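Local coordinates for protein cephalosporin acylase (PDB 2NLZ) that probably hydrolyses amide bonds as an N-terminal nucleophile (Ntn) acylase of the gamma-glutamyltranspeptidase family, although its natural substrate is not established, at residues I52-A55 with T56-V60; A165-D168 with R169-E173; D331-A334 with T335-K339. The protein carries 1 engineered substitution. All coordinates share one frame; numbering follows the deposited sequence. Where two conformers were deposited one is given.

Contact 1: I52-A55 with T56-V60; sequences IATA and TALTV
I52 meets T56 one turn further along the buried helix 47-61, part of the helical layer that packs on the beta-sheet core of this Ntn-hydrolase fold. The carbonyl of I52 receives the T56 amide, N to O 3.0 Å and almost straight at 173°, the regular i to i+4 bond. T56 OG1 lies 2.8 Å from the same I52 O and 3.0 Å from A53 O, within hydrogen-bonding distance of both carbonyls. A chi1 of 50° sets OG1 between the T56 backbone N and carbonyl carbon and points it back at the preceding turn, where these two carbonyls lie, while the T56 side chain also touches W126 of helix 122-133.

A53 carries the next rung, its O accepting A57 N at 3.0 Å; the two alanine methyls face helix 31-42, A53 against I40 and A57 against A36. T54 turns its own hydroxyl back to A50 O and gives its carbonyl to L58 N. The side chain of L58 runs beside that carbonyl, and its CD1 comes within 4.2 Å of T54 CG2. The T54 methyl and the L58 side chain lie together where the two residues meet A33 of helix 31-42 and L361 of strand 359-365. A55, whose methyl touches both W126 and L361, closes the segment by accepting the amide of T59. This last rung is longer and more bent than that of I52: T59 N lies 3.2 Å from A55 O, with an N-H...O angle of 138°.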
ATOM      1  N   ILE D  52     -16.670 -36.406  -1.586  1.00 25.78           N
ATOM      2  CA  ILE D  52     -17.583 -36.808  -2.658  1.00 24.14           C
ATOM      3  C   ILE D  52     -18.793 -35.879  -2.678  1.00 21.34           C
ATOM      4  O   ILE D  52     -19.212 -35.432  -3.732  1.00 17.04           O
ATOM      5  CB  ILE D  52     -18.002 -38.290  -2.525  1.00 26.75           C
ATOM      6  CG1 ILE D  52     -16.774 -39.203  -2.585  1.00 36.75           C
ATOM      7  CG2 ILE D  52     -18.963 -38.689  -3.626  1.00 32.47           C
ATOM      8  CD1 ILE D  52     -17.004 -40.600  -2.028  1.00 32.13           C
ATOM      9  N   ALA D  53     -19.314 -35.548  -1.506  1.00 16.97           N
ATOM     10  CA  ALA D  53     -20.437 -34.620  -1.418  1.00 25.83           C
ATOM     11  C   ALA D  53     -20.119 -33.301  -2.107  1.00 27.86           C
ATOM     12  O   ALA D  53     -20.862 -32.829  -2.968  1.00 25.21           O
ATOM     13  CB  ALA D  53     -20.816 -34.377   0.032  1.00 26.89           C
ATOM     14  N   THR D  54     -18.983 -32.739  -1.732  1.00 25.01           N
ATOM     15  CA  THR D  54     -18.510 -31.475  -2.249  1.00 23.15           C
ATOM     16  C   THR D  54     -18.159 -31.535  -3.738  1.00 25.27           C
ATOM     17  O   THR D  54     -18.393 -30.574  -4.464  1.00 23.86           O
ATOM     18  CB  THR D  54     -17.275 -31.027  -1.458  1.00 27.79           C
ATOM     19  OG1 THR D  54     -17.525 -31.187  -0.053  1.00 25.20           O
ATOM     20  CG2 THR D  54     -16.945 -29.578  -1.755  1.00 20.92           C
ATOM     21  N   ALA D  55     -17.597 -32.657  -4.186  1.00 18.83           N
ATOM     22  CA  ALA D  55     -17.171 -32.788  -5.574  1.00 19.08           C
ATOM     23  C   ALA D  55     -18.378 -32.785  -6.486  1.00 24.50           C
ATOM     24  O   ALA D  55     -18.436 -32.029  -7.460  1.00 23.75           O
ATOM     25  CB  ALA D  55     -16.364 -34.054  -5.771  1.00 11.66           C
ATOM     26  N   THR D  56     -19.350 -33.626  -6.144  1.00 28.45           N
ATOM     27  CA  THR D  56     -20.577 -33.757  -6.921  1.00 27.33           C
ATOM     28  C   THR D  56     -21.401 -32.479  -6.854  1.00 24.55           C
ATOM     29  O   THR D  56     -22.074 -32.130  -7.823  1.00 23.48           O
ATOM     30  CB  THR D  56     -21.442 -34.949  -6.452  1.00 31.24           C
ATOM     31  OG1 THR D  56     -21.615 -34.895  -5.031  1.00 39.29           O
ATOM     32  CG2 THR D  56     -20.791 -36.261  -6.830  1.00 27.08           C
ATOM     33  N   ALA D  57     -21.351 -31.799  -5.708  1.00 17.46           N
ATOM     34  CA  ALA D  57     -22.000 -30.499  -5.553  1.00 24.80           C
ATOM     35  C   ALA D  57     -21.434 -29.480  -6.529  1.00 23.45           C
ATOM     36  O   ALA D  57     -22.196 -28.768  -7.182  1.00 24.08           O
ATOM     37  CB  ALA D  57     -21.879 -29.993  -4.124  1.00 32.32           C
ATOM     38  N   LEU D  58     -20.100 -29.449  -6.634  1.00 22.59           N
ATOM     39  CA  LEU D  58     -19.364 -28.537  -7.525  1.00 24.33           C
ATOM     40  C   LEU D  58     -19.711 -28.747  -8.992  1.00 27.83           C
ATOM     41  O   LEU D  58     -19.629 -27.827  -9.808  1.00 30.04           O
ATOM     42  CB  LEU D  58     -17.850 -28.700  -7.330  1.00 15.36           C
ATOM     43  CG  LEU D  58     -17.246 -28.140  -6.040  1.00 25.85           C
ATOM     44  CD1 LEU D  58     -15.873 -28.736  -5.735  1.00 33.15           C
ATOM     45  CD2 LEU D  58     -17.178 -26.627  -6.074  1.00 28.39           C
ATOM     46  N   THR D  59     -20.088 -29.983  -9.309  1.00 30.95           N
ATOM     47  CA  THR D  59     -20.524 -30.378 -10.641  1.00 22.94           C
ATOM     48  C   THR D  59     -21.749 -29.578 -11.086  1.00 20.65           C
ATOM     49  O   THR D  59     -21.942 -29.327 -12.272  1.00 30.30           O
ATOM     50  CB  THR D  59     -20.763 -31.884 -10.672  1.00 20.64           C
ATOM     51  OG1 THR D  59     -19.769 -32.496 -11.494  1.00 33.49           O
ATOM     52  CG2 THR D  59     -22.139 -32.232 -11.201  1.00 23.28           C
ATOM     53  N   VAL D  60     -22.542 -29.147 -10.113  1.00 23.66           N
ATOM     54  CA  VAL D  60     -23.731 -28.370 -10.371  1.00 24.24           C
ATOM     55  C   VAL D  60     -23.488 -26.895 -10.086  1.00 25.80           C
ATOM     56  O   VAL D  60     -23.992 -26.034 -10.806  1.00 26.54           O
ATOM     57  CB  VAL D  60     -24.901 -28.856  -9.505  1.00 29.76           C
ATOM     58  CG1 VAL D  60     -26.116 -27.943  -9.682  1.00 18.92           C
ATOM     59  CG2 VAL D  60     -25.238 -30.332  -9.812  1.00 19.06           C
TER

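Contact 2: A165-D168 with R169-E173; sequences AAYD and RVKTE. Engineered in segment 169-173: V170 (natural residue Phe).
The C-terminal turns of the surface helix 157-173 bring Y167 alongside K171, an i to i+4 pair on one flank of the helix. With chi1 at -179° for Y167 and 170° for K171, CG of each lies trans to its backbone N, and the two side chains run side by side in the same direction. K171 CB lies over one face of the Y167 ring, 4.2 Å above its plane and displaced toward the rim. In the conformer described, one of two modelled for K171, bends at chi2 and chi3 carry the lysine chain along the tyrosine to its hydroxyl end, where K171 CD is 3.3 Å from Y167 OH. The contact is made by methylenes, while the charged end of this conformer goes on to a cation-pi interaction with F183.

In the backbone, Y167 O accepts K171 N at 2.7 Å. V170 N makes a weak bond to the same carbonyl, and the 169-173 turn is only weakly bonded as a helix, although R169 N keeps its regular bond to A165 O. On another flank R169 forms a salt bridge with E173, NH1 to OE1 3.1 Å.

V170, an engineered residue where the natural sequence has Phe, is buried and touches F183 of helix 180-186. Y167 packs on the same F183 and on A187 and A192 in the loop beyond, while A166 meets F381, so this helix end rests on helix 180-186 and adjoining loops with D168, R169 and E173 on the exposed side.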
ATOM      1  N   ALA D 165     -18.553 -15.189 -20.376  1.00 52.57           N
ATOM      2  CA  ALA D 165     -17.389 -15.272 -21.260  1.00 59.91           C
ATOM      3  C   ALA D 165     -17.456 -16.519 -22.126  1.00 58.71           C
ATOM      4  O   ALA D 165     -17.145 -16.475 -23.317  1.00 62.02           O
ATOM      5  CB  ALA D 165     -16.099 -15.259 -20.453  1.00 63.38           C
ATOM      6  N   ALA D 166     -17.880 -17.621 -21.516  1.00 60.34           N
ATOM      7  CA  ALA D 166     -18.047 -18.882 -22.226  1.00 56.85           C
ATOM      8  C   ALA D 166     -19.188 -18.808 -23.222  1.00 52.86           C
ATOM      9  O   ALA D 166     -19.121 -19.436 -24.264  1.00 54.55           O
ATOM     10  CB  ALA D 166     -18.266 -20.030 -21.259  1.00 54.45           C
ATOM     11  N   TYR D 167     -20.229 -18.044 -22.903  1.00 51.84           N
ATOM     12  CA  TYR D 167     -21.329 -17.837 -23.843  1.00 57.46           C
ATOM     13  C   TYR D 167     -20.918 -16.933 -25.015  1.00 61.66           C
ATOM     14  O   TYR D 167     -21.066 -17.325 -26.175  1.00 58.42           O
ATOM     15  CB  TYR D 167     -22.579 -17.282 -23.142  1.00 55.97           C
ATOM     16  CG  TYR D 167     -23.745 -17.067 -24.087  1.00 58.55           C
ATOM     17  CD1 TYR D 167     -24.086 -15.791 -24.535  1.00 64.37           C
ATOM     18  CD2 TYR D 167     -24.490 -18.143 -24.558  1.00 61.64           C
ATOM     19  CE1 TYR D 167     -25.148 -15.592 -25.420  1.00 61.57           C
ATOM     20  CE2 TYR D 167     -25.556 -17.954 -25.439  1.00 59.51           C
ATOM     21  CZ  TYR D 167     -25.877 -16.679 -25.865  1.00 60.20           C
ATOM     22  OH  TYR D 167     -26.928 -16.499 -26.734  1.00 46.23           O
ATOM     23  N   ASP D 168     -20.397 -15.744 -24.698  1.00 66.83           N
ATOM     24  CA  ASP D 168     -20.080 -14.700 -25.689  1.00 72.13           C
ATOM     25  C   ASP D 168     -19.058 -15.127 -26.733  1.00 76.13           C
ATOM     26  O   ASP D 168     -19.195 -14.795 -27.918  1.00 78.09           O
ATOM     27  CB  ASP D 168     -19.591 -13.411 -25.006  1.00 71.75           C
ATOM     28  CG  ASP D 168     -20.723 -12.597 -24.391  1.00 74.36           C
ATOM     29  OD1 ASP D 168     -21.898 -12.799 -24.767  1.00 66.36           O
ATOM     30  OD2 ASP D 168     -20.427 -11.746 -23.528  1.00 69.87           O
ATOM     31  N   ARG D 169     -18.033 -15.851 -26.293  1.00 78.27           N
ATOM     32  CA  ARG D 169     -17.002 -16.343 -27.198  1.00 81.57           C
ATOM     33  C   ARG D 169     -17.548 -17.464 -28.081  1.00 71.07           C
ATOM     34  O   ARG D 169     -17.177 -17.614 -29.252  1.00 78.89           O
ATOM     35  CB  ARG D 169     -15.784 -16.837 -26.404  1.00 88.79           C
ATOM     36  CG  ARG D 169     -14.807 -17.667 -27.230  1.00 97.09           C
ATOM     37  CD  ARG D 169     -13.356 -17.343 -26.918  1.00106.20           C
ATOM     38  NE  ARG D 169     -12.709 -18.393 -26.141  1.00107.50           N
ATOM     39  CZ  ARG D 169     -12.183 -19.497 -26.662  1.00103.14           C
ATOM     40  NH1 ARG D 169     -12.228 -19.717 -27.971  1.00100.17           N
ATOM     41  NH2 ARG D 169     -11.613 -20.390 -25.871  1.00104.55           N
ATOM     42  N   VAL D 170     -18.469 -18.218 -27.508  1.00 38.71           N
ATOM     43  CA  VAL D 170     -18.854 -19.512 -28.048  1.00 35.34           C
ATOM     44  C   VAL D 170     -20.177 -19.491 -28.851  1.00 35.56           C
ATOM     45  O   VAL D 170     -20.432 -20.402 -29.647  1.00 53.56           O
ATOM     46  CB  VAL D 170     -18.864 -20.548 -26.884  1.00 31.03           C
ATOM     47  CG1 VAL D 170     -20.012 -21.519 -26.999  1.00 29.67           C
ATOM     48  CG2 VAL D 170     -17.471 -21.213 -26.677  1.00 25.02           C
ATOM     49  N   LYS D 171     -21.001 -18.457 -28.658  1.00 60.35           N
ATOM     50  CA  LYS D 171     -22.226 -18.280 -29.450  0.50 66.86           C
ATOM     51  C   LYS D 171     -21.876 -18.150 -30.933  1.00 77.35           C
ATOM     52  O   LYS D 171     -22.645 -18.570 -31.804  1.00 82.48           O
ATOM     53  CB  LYS D 171     -23.024 -17.057 -28.965  0.50 59.40           C
ATOM     54  CG  LYS D 171     -24.204 -16.609 -29.858  0.50 53.00           C
ATOM     55  CD  LYS D 171     -25.496 -17.402 -29.605  0.50 40.28           C
ATOM     56  CE  LYS D 171     -25.891 -18.306 -30.766  0.50  4.60           C
ATOM     57  NZ  LYS D 171     -27.086 -19.128 -30.432  0.50  2.00           N
ATOM     58  N   THR D 172     -20.702 -17.585 -31.212  1.00 87.07           N
ATOM     59  CA  THR D 172     -20.224 -17.406 -32.580  1.00 97.44           C
ATOM     60  C   THR D 172     -19.385 -18.586 -33.083  1.00 99.75           C
ATOM     61  O   THR D 172     -19.443 -18.927 -34.264  1.00103.75           O
ATOM     62  CB  THR D 172     -19.408 -16.101 -32.727  1.00100.21           C
ATOM     63  OG1 THR D 172     -18.331 -16.100 -31.782  1.00101.86           O
ATOM     64  CG2 THR D 172     -20.293 -14.870 -32.493  1.00 99.57           C
ATOM     65  N   GLU D 173     -18.614 -19.205 -32.188  1.00101.14           N
ATOM     66  CA  GLU D 173     -17.695 -20.293 -32.555  1.00102.97           C
ATOM     67  C   GLU D 173     -18.338 -21.675 -32.604  1.00105.32           C
ATOM     68  O   GLU D 173     -17.839 -22.568 -33.288  1.00101.38           O
ATOM     69  CB  GLU D 173     -16.512 -20.344 -31.592  1.00103.26           C
ATOM     70  CG  GLU D 173     -15.509 -19.226 -31.769  1.00104.34           C
ATOM     71  CD  GLU D 173     -14.319 -19.359 -30.838  1.00104.55           C
ATOM     72  OE1 GLU D 173     -14.031 -20.486 -30.381  1.00100.14           O
ATOM     73  OE2 GLU D 173     -13.664 -18.333 -30.567  1.00104.66           O
TER

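Contact 3: D331-A334 with T335-K339; sequences DEYA and TERRK
With chi1 at -180° for Y333 and -58° for R337, the tyrosine ring and the arginine chain, one turn apart on helix 331-338, come to lie side by side. Bends at chi2 and chi3 of R337 then fold its chain across the ring. R337 CG sits over one face in a CH-pi contact, 3.9 Å from the ring centroid and close to the ring normal. The next methylene reaches the phenol end, R337 CD to Y333 OH 3.3 Å, and the guanidinium follows with its plane only 11° from that of the ring. This near-parallel pair sends both polar ends the same way, to D310 of helix 294-314: OD2 takes a hydrogen bond from Y333 OH and a salt bridge from R337 NH1. R337 NH2 bonds to E349 O.

On the more exposed side, T335 doubles the first rung of the helix. D331 O accepts T335 N at 3.0 Å and T335 OG1 at 2.6 Å, the two donors arriving from opposite faces of the carbonyl plane. E336 N to E332 O and R337 N to Y333 O continue the helical ladder. R338 N ends this set at A334 O, 2.9 Å away. The guanidinium of R338 folds back along the helix, with NH1 3.7 Å from A334 CB, and its NE bonds to I282 O of helix 274-283.

Sharing one carboxylate, Y333 and R337 tie this peripheral helix to helix 294-314. The positive guanidinium beside D310 OD2, with Y333 OH bonded to the same oxygen, would be expected to favour the ionised carboxylate. R337 thus divides its chemistry along its length, its methylenes using the ring face and its guanidinium pairing with D310 and E349 O.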
ATOM      1  N   ASP D 331      18.478 -37.220  -6.311  1.00 50.76           N
ATOM      2  CA  ASP D 331      19.322 -36.147  -5.780  1.00 52.79           C
ATOM      3  C   ASP D 331      20.452 -35.710  -6.709  1.00 58.58           C
ATOM      4  O   ASP D 331      20.798 -34.524  -6.743  1.00 63.62           O
ATOM      5  CB  ASP D 331      19.904 -36.535  -4.419  1.00 50.78           C
ATOM      6  CG  ASP D 331      18.862 -36.551  -3.319  1.00 55.51           C
ATOM      7  OD1 ASP D 331      17.781 -35.947  -3.494  1.00 60.70           O
ATOM      8  OD2 ASP D 331      19.126 -37.170  -2.271  1.00 59.53           O
ATOM      9  N   GLU D 332      21.027 -36.657  -7.454  1.00 59.88           N
ATOM     10  CA  GLU D 332      22.125 -36.334  -8.375  1.00 67.07           C
ATOM     11  C   GLU D 332      21.641 -35.653  -9.654  1.00 61.78           C
ATOM     12  O   GLU D 332      22.375 -34.869 -10.258  1.00 68.07           O
ATOM     13  CB  GLU D 332      23.007 -37.553  -8.698  1.00 72.03           C
ATOM     14  CG  GLU D 332      22.267 -38.807  -9.178  1.00 93.59           C
ATOM     15  CD  GLU D 332      22.010 -39.819  -8.061  1.00106.92           C
ATOM     16  OE1 GLU D 332      21.530 -39.421  -6.975  1.00108.60           O
ATOM     17  OE2 GLU D 332      22.285 -41.021  -8.277  1.00110.65           O
ATOM     18  N   TYR D 333      20.410 -35.947 -10.058  1.00 51.86           N
ATOM     19  CA  TYR D 333      19.804 -35.250 -11.187  1.00 45.30           C
ATOM     20  C   TYR D 333      19.324 -33.859 -10.771  1.00 44.93           C
ATOM     21  O   TYR D 333      19.358 -32.913 -11.560  1.00 42.70           O
ATOM     22  CB  TYR D 333      18.649 -36.046 -11.778  1.00 42.98           C
ATOM     23  CG  TYR D 333      17.997 -35.364 -12.959  1.00 46.73           C
ATOM     24  CD1 TYR D 333      18.756 -34.951 -14.049  1.00 42.46           C
ATOM     25  CD2 TYR D 333      16.620 -35.129 -12.986  1.00 54.15           C
ATOM     26  CE1 TYR D 333      18.166 -34.324 -15.130  1.00 49.03           C
ATOM     27  CE2 TYR D 333      16.016 -34.501 -14.071  1.00 49.59           C
ATOM     28  CZ  TYR D 333      16.795 -34.104 -15.138  1.00 46.26           C
ATOM     29  OH  TYR D 333      16.221 -33.484 -16.220  1.00 34.31           O
ATOM     30  N   ALA D 334      18.870 -33.741  -9.532  1.00 43.81           N
ATOM     31  CA  ALA D 334      18.558 -32.437  -8.975  1.00 47.56           C
ATOM     32  C   ALA D 334      19.809 -31.567  -9.060  1.00 49.39           C
ATOM     33  O   ALA D 334      19.775 -30.471  -9.623  1.00 49.12           O
ATOM     34  CB  ALA D 334      18.084 -32.571  -7.531  1.00 45.31           C
ATOM     35  N   THR D 335      20.915 -32.094  -8.529  1.00 52.77           N
ATOM     36  CA  THR D 335      22.224 -31.434  -8.563  1.00 55.47           C
ATOM     37  C   THR D 335      22.630 -31.019  -9.986  1.00 53.87           C
ATOM     38  O   THR D 335      23.123 -29.910 -10.187  1.00 54.50           O
ATOM     39  CB  THR D 335      23.331 -32.321  -7.914  1.00 56.74           C
ATOM     40  OG1 THR D 335      22.852 -32.868  -6.679  1.00 59.92           O
ATOM     41  CG2 THR D 335      24.587 -31.511  -7.631  1.00 56.74           C
ATOM     42  N   GLU D 336      22.397 -31.901 -10.960  1.00 50.53           N
ATOM     43  CA  GLU D 336      22.710 -31.636 -12.371  1.00 58.71           C
ATOM     44  C   GLU D 336      21.983 -30.426 -12.961  1.00 53.61           C
ATOM     45  O   GLU D 336      22.588 -29.610 -13.657  1.00 54.42           O
ATOM     46  CB  GLU D 336      22.420 -32.877 -13.224  1.00 69.57           C
ATOM     47  CG  GLU D 336      23.590 -33.838 -13.343  1.00 87.11           C
ATOM     48  CD  GLU D 336      24.568 -33.409 -14.411  1.00100.26           C
ATOM     49  OE1 GLU D 336      24.193 -33.448 -15.602  1.00103.19           O
ATOM     50  OE2 GLU D 336      25.707 -33.033 -14.059  1.00100.57           O
ATOM     51  N   ARG D 337      20.685 -30.331 -12.689  1.00 49.90           N
ATOM     52  CA  ARG D 337      19.860 -29.226 -13.166  1.00 45.73           C
ATOM     53  C   ARG D 337      20.175 -27.930 -12.417  1.00 46.17           C
ATOM     54  O   ARG D 337      20.182 -26.852 -13.008  1.00 45.15           O
ATOM     55  CB  ARG D 337      18.383 -29.568 -12.973  1.00 48.67           C
ATOM     56  CG  ARG D 337      17.922 -30.840 -13.666  1.00 41.67           C
ATOM     57  CD  ARG D 337      16.991 -30.540 -14.825  1.00 36.52           C
ATOM     58  NE  ARG D 337      17.692 -29.942 -15.953  1.00 41.81           N
ATOM     59  CZ  ARG D 337      17.096 -29.427 -17.024  1.00 39.70           C
ATOM     60  NH1 ARG D 337      15.778 -29.436 -17.123  1.00 31.11           N
ATOM     61  NH2 ARG D 337      17.819 -28.895 -17.996  1.00 46.10           N
ATOM     62  N   ARG D 338      20.438 -28.049 -11.112  1.00 43.45           N
ATOM     63  CA  ARG D 338      20.735 -26.914 -10.227  1.00 44.84           C
ATOM     64  C   ARG D 338      22.055 -26.219 -10.574  1.00 47.96           C
ATOM     65  O   ARG D 338      22.268 -25.054 -10.229  1.00 51.54           O
ATOM     66  CB  ARG D 338      20.674 -27.365  -8.754  1.00 38.41           C
ATOM     67  CG  ARG D 338      21.577 -26.638  -7.772  1.00 39.22           C
ATOM     68  CD  ARG D 338      21.128 -26.845  -6.332  1.00 46.84           C
ATOM     69  NE  ARG D 338      20.385 -28.090  -6.116  1.00 58.80           N
ATOM     70  CZ  ARG D 338      20.927 -29.235  -5.716  1.00 65.37           C
ATOM     71  NH1 ARG D 338      20.165 -30.305  -5.540  1.00 61.81           N
ATOM     72  NH2 ARG D 338      22.232 -29.310  -5.497  1.00 81.14           N
ATOM     73  N   LYS D 339      22.927 -26.936 -11.277  1.00 58.28           N
ATOM     74  CA  LYS D 339      24.159 -26.354 -11.804  1.00 62.52           C
ATOM     75  C   LYS D 339      23.876 -25.428 -12.981  1.00 58.06           C
ATOM     76  O   LYS D 339      24.679 -24.553 -13.290  1.00 53.62           O
ATOM     77  CB  LYS D 339      25.153 -27.442 -12.225  1.00 69.03           C
ATOM     78  CG  LYS D 339      25.992 -28.006 -11.077  1.00 83.05           C
ATOM     79  CD  LYS D 339      27.271 -28.673 -11.587  1.00 91.84           C
ATOM     80  CE  LYS D 339      26.977 -29.872 -12.481  1.00 95.32           C
ATOM     81  NZ  LYS D 339      28.199 -30.319 -13.197  1.00 99.02           N
TER

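All three contacts are turns within single helices, and no two share an element. Contact 1 is wholly buried and lies about 13 Å from the chain centre (centre to centre); contacts 2 and 3 lie about 24 and 29 Å out, with contact 3 on the opposite side of that centre from contact 1. Their chemistry follows. In the core, small and aliphatic residues dominate, and the hydroxyls of T54 and T56 turn back to helix carbonyls. Contacts 2 and 3 both lay a long basic chain along a tyrosine, but the lysine of 165-173 ends on an aromatic ring, whereas the arginine of 331-339 reaches the carboxylate of D310 and a backbone carbonyl. Contacts 1 and 2 are nearest, their closest atoms about 13 Å apart.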